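Local coordinates for protein nitrophorin Cim l NP (Cimex lectularius, PDB 2IMQ) that carries nitric oxide on a cysteine-ligated heme b and delivers it to the victim during feeding, causing vasodilation, at residues A[64-76]-A[88-102]. Sequence-based numbering, arbitrary orientation.
Sequences FQSLLTSKGYTKL and VYCLEKHLDQNTLKN. With HEM (protoporphyrin IX containing Fe), chain B.
Tyr89, on strand 84-91 of the beta hairpin it forms with strand 73-80 at the edge of a DNase I-like beta-sandwich, meets Leu68 of helix 57-70, an example of how helix, sheet edge and cofactor share one side chain. Leu68 CD1 sits over one ring face, 3.4 Å from the Tyr89 centroid and 9° off the normal, a CH-pi contact. Tyr89 OH donates to heme propionate oxygen O2A (2.6 Å), an oxygen lying at the edge of the tyrosine ring, in its plane. Lys75 packs CB against Tyr89 CE2, and its chain, extended through chi2 and then turned at chi3 (76°), brings NZ to O1A of the same propionate at 3.0 Å. The two bonds thus hold both carboxylate oxygens, while heme methyl CMA sits over the centre of one face of the Phe64 ring. Behind this shell, Thr74 and Cys90 exchange backbone bonds in an antiparallel hydrogen-bonded pair, and Gly72, closing the helix in a Schellman motif, accepts from Glu92 N. Leu91 CD2 covers one face of the Tyr73 ring, whose OH bonds to Pro37 O. Leu76 packs against Leu95 and Leu100, and Asn102 ND2 bonds to Leu76 O. Thr74 OG1 donates to the anti lone pair of Glu92 OE1, 2.5 Å away.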
loop_
_atom_site.group_PDB
_atom_site.type_symbol
_atom_site.label_atom_id
_atom_site.label_comp_id
_atom_site.label_asym_id
_atom_site.label_seq_id
_atom_site.Cartn_x
_atom_site.Cartn_y
_atom_site.Cartn_z
ATOM N N PHE A 64 11.991 -5.555 12.320
ATOM C CA PHE A 64 11.495 -4.212 12.087
ATOM C C PHE A 64 11.813 -3.308 13.264
ATOM O O PHE A 64 12.315 -2.179 13.067
ATOM C CB PHE A 64 9.999 -4.174 11.766
ATOM C CG PHE A 64 9.697 -4.454 10.327
ATOM C CD1 PHE A 64 9.439 -5.750 9.909
ATOM C CD2 PHE A 64 9.735 -3.427 9.402
ATOM C CE1 PHE A 64 9.141 -5.993 8.574
ATOM C CE2 PHE A 64 9.471 -3.652 8.044
ATOM C CZ PHE A 64 9.188 -4.935 7.652
ATOM N N GLN A 65 11.584 -3.818 14.479
ATOM C CA GLN A 65 11.792 -2.964 15.674
ATOM C C GLN A 65 13.293 -2.687 15.857
ATOM O O GLN A 65 13.667 -1.563 16.124
ATOM C CB GLN A 65 11.115 -3.546 16.933
ATOM C CG GLN A 65 9.657 -3.964 16.818
ATOM C CD GLN A 65 8.585 -2.917 17.060
ATOM O OE1 GLN A 65 8.591 -1.823 16.472
ATOM N NE2 GLN A 65 7.571 -3.310 17.867
ATOM N N SER A 66 14.152 -3.680 15.638
ATOM C CA SER A 66 15.607 -3.466 15.638
ATOM C C SER A 66 16.060 -2.336 14.717
ATOM O O SER A 66 16.803 -1.447 15.144
ATOM C CB SER A 66 16.369 -4.765 15.255
ATOM O OG SER A 66 16.176 -5.758 16.259
ATOM N N LEU A 67 15.614 -2.337 13.458
ATOM C CA LEU A 67 16.066 -1.318 12.516
ATOM C C LEU A 67 15.467 0.050 12.834
ATOM O O LEU A 67 16.167 1.073 12.806
ATOM C CB LEU A 67 15.722 -1.733 11.092
ATOM C CG LEU A 67 15.843 -0.585 10.081
ATOM C CD1 LEU A 67 17.303 -0.194 9.887
ATOM C CD2 LEU A 67 15.167 -0.949 8.744
ATOM N N LEU A 68 14.186 0.077 13.156
ATOM C CA LEU A 68 13.475 1.348 13.189
ATOM C C LEU A 68 13.592 2.141 14.483
ATOM O O LEU A 68 13.645 3.373 14.453
ATOM C CB LEU A 68 12.016 1.155 12.766
ATOM C CG LEU A 68 11.865 0.739 11.281
ATOM C CD1 LEU A 68 10.418 0.402 11.044
ATOM C CD2 LEU A 68 12.411 1.801 10.317
ATOM N N THR A 69 13.682 1.440 15.596
ATOM C CA THR A 69 13.865 2.112 16.883
ATOM C C THR A 69 15.156 2.900 16.948
ATOM O O THR A 69 15.139 4.044 17.360
ATOM C CB THR A 69 13.803 1.098 18.021
ATOM O OG1 THR A 69 12.480 0.570 18.082
ATOM C CG2 THR A 69 13.976 1.748 19.378
ATOM N N SER A 70 16.242 2.314 16.472
ATOM C CA SER A 70 17.543 3.010 16.367
ATOM C C SER A 70 17.483 4.298 15.539
ATOM O O SER A 70 18.232 5.231 15.788
ATOM C CB SER A 70 18.641 2.071 15.819
ATOM O OG SER A 70 18.451 1.673 14.477
ATOM N N LYS A 71 16.557 4.363 14.578
ATOM C CA LYS A 71 16.407 5.534 13.732
ATOM C C LYS A 71 15.421 6.569 14.255
ATOM O O LYS A 71 15.198 7.579 13.611
ATOM C CB LYS A 71 16.034 5.093 12.302
ATOM C CG LYS A 71 17.160 4.323 11.593
ATOM C CD LYS A 71 16.689 3.470 10.445
ATOM C CE LYS A 71 17.352 3.830 9.108
ATOM N NZ LYS A 71 18.738 3.390 8.869
ATOM N N GLY A 72 14.816 6.304 15.399
ATOM C CA GLY A 72 13.946 7.234 16.075
ATOM C C GLY A 72 12.478 7.062 15.840
ATOM O O GLY A 72 11.688 7.932 16.207
ATOM N N TYR A 73 12.083 5.933 15.267
ATOM C CA TYR A 73 10.663 5.692 15.039
ATOM C C TYR A 73 9.926 5.023 16.179
ATOM O O TYR A 73 10.476 4.176 16.889
ATOM C CB TYR A 73 10.477 4.797 13.803
ATOM C CG TYR A 73 10.922 5.443 12.517
ATOM C CD1 TYR A 73 12.183 5.245 12.027
ATOM C CD2 TYR A 73 10.082 6.303 11.812
ATOM C CE1 TYR A 73 12.602 5.856 10.889
ATOM C CE2 TYR A 73 10.518 6.972 10.692
ATOM C CZ TYR A 73 11.765 6.716 10.191
ATOM O OH TYR A 73 12.232 7.320 9.055
ATOM N N THR A 74 8.661 5.391 16.313
ATOM C CA THR A 74 7.734 4.751 17.170
ATOM C C THR A 74 6.721 3.998 16.267
ATOM O O THR A 74 6.190 4.587 15.360
ATOM C CB THR A 74 7.008 5.861 17.986
ATOM O OG1 THR A 74 7.917 6.443 18.942
ATOM C CG2 THR A 74 5.889 5.304 18.812
ATOM N N LYS A 75 6.398 2.762 16.609
ATOM C CA LYS A 75 5.327 2.014 15.910
ATOM C C LYS A 75 3.987 2.494 16.483
ATOM O O LYS A 75 3.706 2.277 17.677
ATOM C CB LYS A 75 5.474 0.517 16.095
ATOM C CG LYS A 75 4.283 -0.250 15.513
ATOM C CD LYS A 75 4.420 -1.717 15.714
ATOM C CE LYS A 75 4.120 -2.121 17.128
ATOM N NZ LYS A 75 4.378 -3.554 17.284
ATOM N N LEU A 76 3.214 3.238 15.696
ATOM C CA LEU A 76 1.891 3.692 16.108
ATOM C C LEU A 76 0.932 2.533 16.219
ATOM O O LEU A 76 0.142 2.435 17.149
ATOM C CB LEU A 76 1.371 4.771 15.181
ATOM C CG LEU A 76 2.161 6.060 15.163
ATOM C CD1 LEU A 76 1.509 7.115 14.326
ATOM C CD2 LEU A 76 2.400 6.583 16.588
ATOM N N VAL A 88 2.070 1.257 10.863
ATOM C CA VAL A 88 2.417 2.641 10.686
ATOM C C VAL A 88 3.449 3.027 11.749
ATOM O O VAL A 88 3.210 2.762 12.928
ATOM C CB VAL A 88 1.173 3.562 10.761
ATOM C CG1 VAL A 88 1.572 4.959 10.503
ATOM C CG2 VAL A 88 0.134 3.118 9.711
ATOM N N TYR A 89 4.530 3.644 11.305
ATOM C CA TYR A 89 5.584 4.160 12.170
ATOM C C TYR A 89 5.671 5.658 11.976
ATOM O O TYR A 89 5.455 6.194 10.884
ATOM C CB TYR A 89 6.944 3.561 11.768
ATOM C CG TYR A 89 7.046 2.095 11.835
ATOM C CD1 TYR A 89 6.816 1.332 10.714
ATOM C CD2 TYR A 89 7.379 1.440 13.000
ATOM C CE1 TYR A 89 6.932 -0.042 10.754
ATOM C CE2 TYR A 89 7.502 0.069 13.045
ATOM C CZ TYR A 89 7.280 -0.691 11.897
ATOM O OH TYR A 89 7.343 -2.056 11.936
ATOM N N CYS A 90 6.042 6.363 13.068
ATOM C CA CYS A 90 6.267 7.779 12.964
ATOM C C CYS A 90 7.445 8.144 13.832
ATOM O O CYS A 90 7.633 7.533 14.869
ATOM C CB CYS A 90 5.025 8.543 13.416
ATOM S SG CYS A 90 5.072 10.385 13.307
ATOM N N LEU A 91 8.234 9.106 13.400
ATOM C CA LEU A 91 9.345 9.570 14.272
ATOM C C LEU A 91 8.770 10.035 15.591
ATOM O O LEU A 91 7.814 10.817 15.629
ATOM C CB LEU A 91 10.158 10.653 13.594
ATOM C CG LEU A 91 11.075 10.241 12.431
ATOM C CD1 LEU A 91 11.675 11.437 11.799
ATOM C CD2 LEU A 91 12.113 9.234 12.822
ATOM N N GLU A 92 9.346 9.516 16.669
ATOM C CA GLU A 92 8.887 9.839 18.009
ATOM C C GLU A 92 8.850 11.352 18.279
ATOM O O GLU A 92 7.981 11.824 18.983
ATOM C CB GLU A 92 9.805 9.138 19.012
ATOM C CG GLU A 92 9.633 9.567 20.453
ATOM C CD GLU A 92 8.241 9.339 20.977
ATOM O OE1 GLU A 92 7.602 8.354 20.527
ATOM O OE2 GLU A 92 7.800 10.153 21.825
ATOM N N LYS A 93 9.756 12.104 17.685
ATOM C CA LYS A 93 9.799 13.556 17.918
ATOM C C LYS A 93 8.528 14.322 17.490
ATOM O O LYS A 93 8.300 15.425 17.925
ATOM C CB LYS A 93 11.044 14.158 17.276
ATOM C CG LYS A 93 11.012 14.171 15.787
ATOM C CD LYS A 93 12.071 15.071 15.218
ATOM C CE LYS A 93 12.247 14.817 13.744
ATOM N NZ LYS A 93 13.533 15.351 13.247
ATOM N N HIS A 94 7.664 13.727 16.666
ATOM C CA HIS A 94 6.468 14.428 16.208
ATOM C C HIS A 94 5.249 14.184 17.101
ATOM O O HIS A 94 4.202 14.812 16.921
ATOM C CB HIS A 94 6.153 13.964 14.790
ATOM C CG HIS A 94 7.228 14.275 13.807
ATOM N ND1 HIS A 94 7.841 15.507 13.721
ATOM C CD2 HIS A 94 7.763 13.525 12.819
ATOM C CE1 HIS A 94 8.709 15.501 12.729
ATOM N NE2 HIS A 94 8.665 14.310 12.154
ATOM N N LEU A 95 5.354 13.242 18.017
ATOM C CA LEU A 95 4.196 12.729 18.722
ATOM C C LEU A 95 3.851 13.564 19.962
ATOM O O LEU A 95 4.717 13.839 20.791
ATOM C CB LEU A 95 4.396 11.286 19.133
ATOM C CG LEU A 95 4.733 10.338 17.965
ATOM C CD1 LEU A 95 4.779 8.942 18.507
ATOM C CD2 LEU A 95 3.755 10.414 16.760
ATOM N N ASP A 96 2.593 13.997 20.027
ATOM C CA ASP A 96 2.018 14.602 21.256
ATOM C C ASP A 96 0.868 13.689 21.666
ATOM O O ASP A 96 -0.190 13.634 21.004
ATOM C CB ASP A 96 1.560 16.036 21.012
ATOM C CG ASP A 96 0.939 16.689 22.279
ATOM O OD1 ASP A 96 0.825 16.011 23.316
ATOM O OD2 ASP A 96 0.514 17.877 22.301
ATOM N N GLN A 97 1.071 12.911 22.717
ATOM C CA GLN A 97 0.069 11.935 23.131
ATOM C C GLN A 97 -1.310 12.515 23.403
ATOM O O GLN A 97 -2.315 11.801 23.318
ATOM C CB GLN A 97 0.537 11.181 24.357
ATOM C CG GLN A 97 -0.495 10.191 24.914
ATOM C CD GLN A 97 0.080 9.186 25.899
ATOM O OE1 GLN A 97 0.873 9.546 26.795
ATOM N NE2 GLN A 97 -0.351 7.921 25.774
ATOM N N ASN A 98 -1.355 13.786 23.783
ATOM C CA ASN A 98 -2.635 14.422 24.109
ATOM C C ASN A 98 -3.529 14.657 22.910
ATOM O O ASN A 98 -4.751 14.765 23.059
ATOM C CB ASN A 98 -2.397 15.760 24.846
ATOM C CG ASN A 98 -1.910 15.565 26.282
ATOM O OD1 ASN A 98 -2.292 14.608 26.955
ATOM N ND2 ASN A 98 -1.043 16.466 26.736
ATOM N N THR A 99 -2.925 14.742 21.726
ATOM C CA THR A 99 -3.662 15.101 20.516
ATOM C C THR A 99 -3.545 14.019 19.446
ATOM O O THR A 99 -4.175 14.140 18.417
ATOM C CB THR A 99 -3.101 16.372 19.868
ATOM O OG1 THR A 99 -1.710 16.183 19.537
ATOM C CG2 THR A 99 -3.171 17.596 20.798
ATOM N N LEU A 100 -2.764 12.988 19.691
ATOM C CA LEU A 100 -2.502 12.002 18.611
ATOM C C LEU A 100 -3.767 11.299 18.137
ATOM O O LEU A 100 -3.947 11.030 16.953
ATOM C CB LEU A 100 -1.527 10.973 19.138
ATOM C CG LEU A 100 -1.011 9.936 18.137
ATOM C CD1 LEU A 100 -0.241 10.580 17.090
ATOM C CD2 LEU A 100 -0.156 8.944 18.849
ATOM N N LYS A 101 -4.667 10.971 19.036
ATOM C CA LYS A 101 -5.926 10.319 18.683
ATOM C C LYS A 101 -5.680 9.139 17.711
ATOM O O LYS A 101 -6.303 9.015 16.627
ATOM C CB LYS A 101 -6.910 11.360 18.124
ATOM C CG LYS A 101 -7.320 12.429 19.153
ATOM C CD LYS A 101 -7.881 11.824 20.405
ATOM C CE LYS A 101 -8.084 12.889 21.500
ATOM N NZ LYS A 101 -7.722 12.310 22.837
ATOM N N ASN A 102 -4.806 8.251 18.133
ATOM C CA ASN A 102 -4.433 7.062 17.316
ATOM C C ASN A 102 -5.595 6.065 17.273
ATOM O O ASN A 102 -6.021 5.529 18.334
ATOM C CB ASN A 102 -3.188 6.456 17.956
ATOM C CG ASN A 102 -2.576 5.330 17.147
ATOM O OD1 ASN A 102 -2.843 5.166 15.962
ATOM N ND2 ASN A 102 -1.746 4.538 17.796
HETATM C CHA HEM B . 4.108 -8.137 12.327
HETATM C CHB HEM B . 5.735 -7.055 7.890
HETATM C CHC HEM B . 4.944 -11.597 6.505
HETATM C CHD HEM B . 3.041 -12.650 10.747
HETATM C C1A HEM B . 4.645 -7.440 11.283
HETATM C C2A HEM B . 5.087 -6.066 11.300
HETATM C C3A HEM B . 5.504 -5.779 10.040
HETATM C C4A HEM B . 5.369 -6.954 9.229
HETATM C CMA HEM B . 6.087 -4.456 9.578
HETATM C CAA HEM B . 5.099 -5.092 12.500
HETATM C CBA HEM B . 6.547 -5.212 13.047
HETATM C CGA HEM B . 6.738 -4.376 14.304
HETATM O O1A HEM B . 6.324 -4.821 15.373
HETATM O O2A HEM B . 7.367 -3.290 14.247
HETATM C C1B HEM B . 5.672 -8.196 7.152
HETATM C C2B HEM B . 6.109 -8.320 5.783
HETATM C C3B HEM B . 5.904 -9.571 5.386
HETATM C C4B HEM B . 5.339 -10.285 6.502
HETATM C CMB HEM B . 6.669 -7.111 5.121
HETATM C CAB HEM B . 6.171 -10.209 4.032
HETATM C CBB HEM B . 7.046 -9.669 3.171
HETATM C C1C HEM B . 4.397 -12.337 7.512
HETATM C C2C HEM B . 3.951 -13.706 7.448
HETATM C C3C HEM B . 3.485 -14.000 8.658
HETATM C C4C HEM B . 3.490 -12.816 9.459
HETATM C CMC HEM B . 4.175 -14.693 6.297
HETATM C CAC HEM B . 2.932 -15.344 9.113
HETATM C CBC HEM B . 1.884 -15.913 8.522
HETATM C C1D HEM B . 3.114 -11.516 11.525
HETATM C C2D HEM B . 2.543 -11.413 12.846
HETATM C C3D HEM B . 2.896 -10.049 13.342
HETATM C C4D HEM B . 3.626 -9.412 12.277
HETATM C CMD HEM B . 1.779 -12.497 13.609
HETATM C CAD HEM B . 2.474 -9.507 14.719
HETATM C CBD HEM B . 3.284 -10.288 15.741
HETATM C CGD HEM B . 3.216 -9.624 17.081
HETATM O O1D HEM B . 3.848 -10.186 18.033
HETATM O O2D HEM B . 2.536 -8.560 17.170
HETATM N NA HEM B . 4.840 -7.977 10.015
HETATM N NB HEM B . 5.184 -9.406 7.558
HETATM N NC HEM B . 4.073 -11.824 8.732
HETATM N ND HEM B . 3.722 -10.304 11.223
HETATM FE FE HEM B . 4.581 -9.930 9.431
HETATM O O HOH W 1 12.393 10.714 16.630
#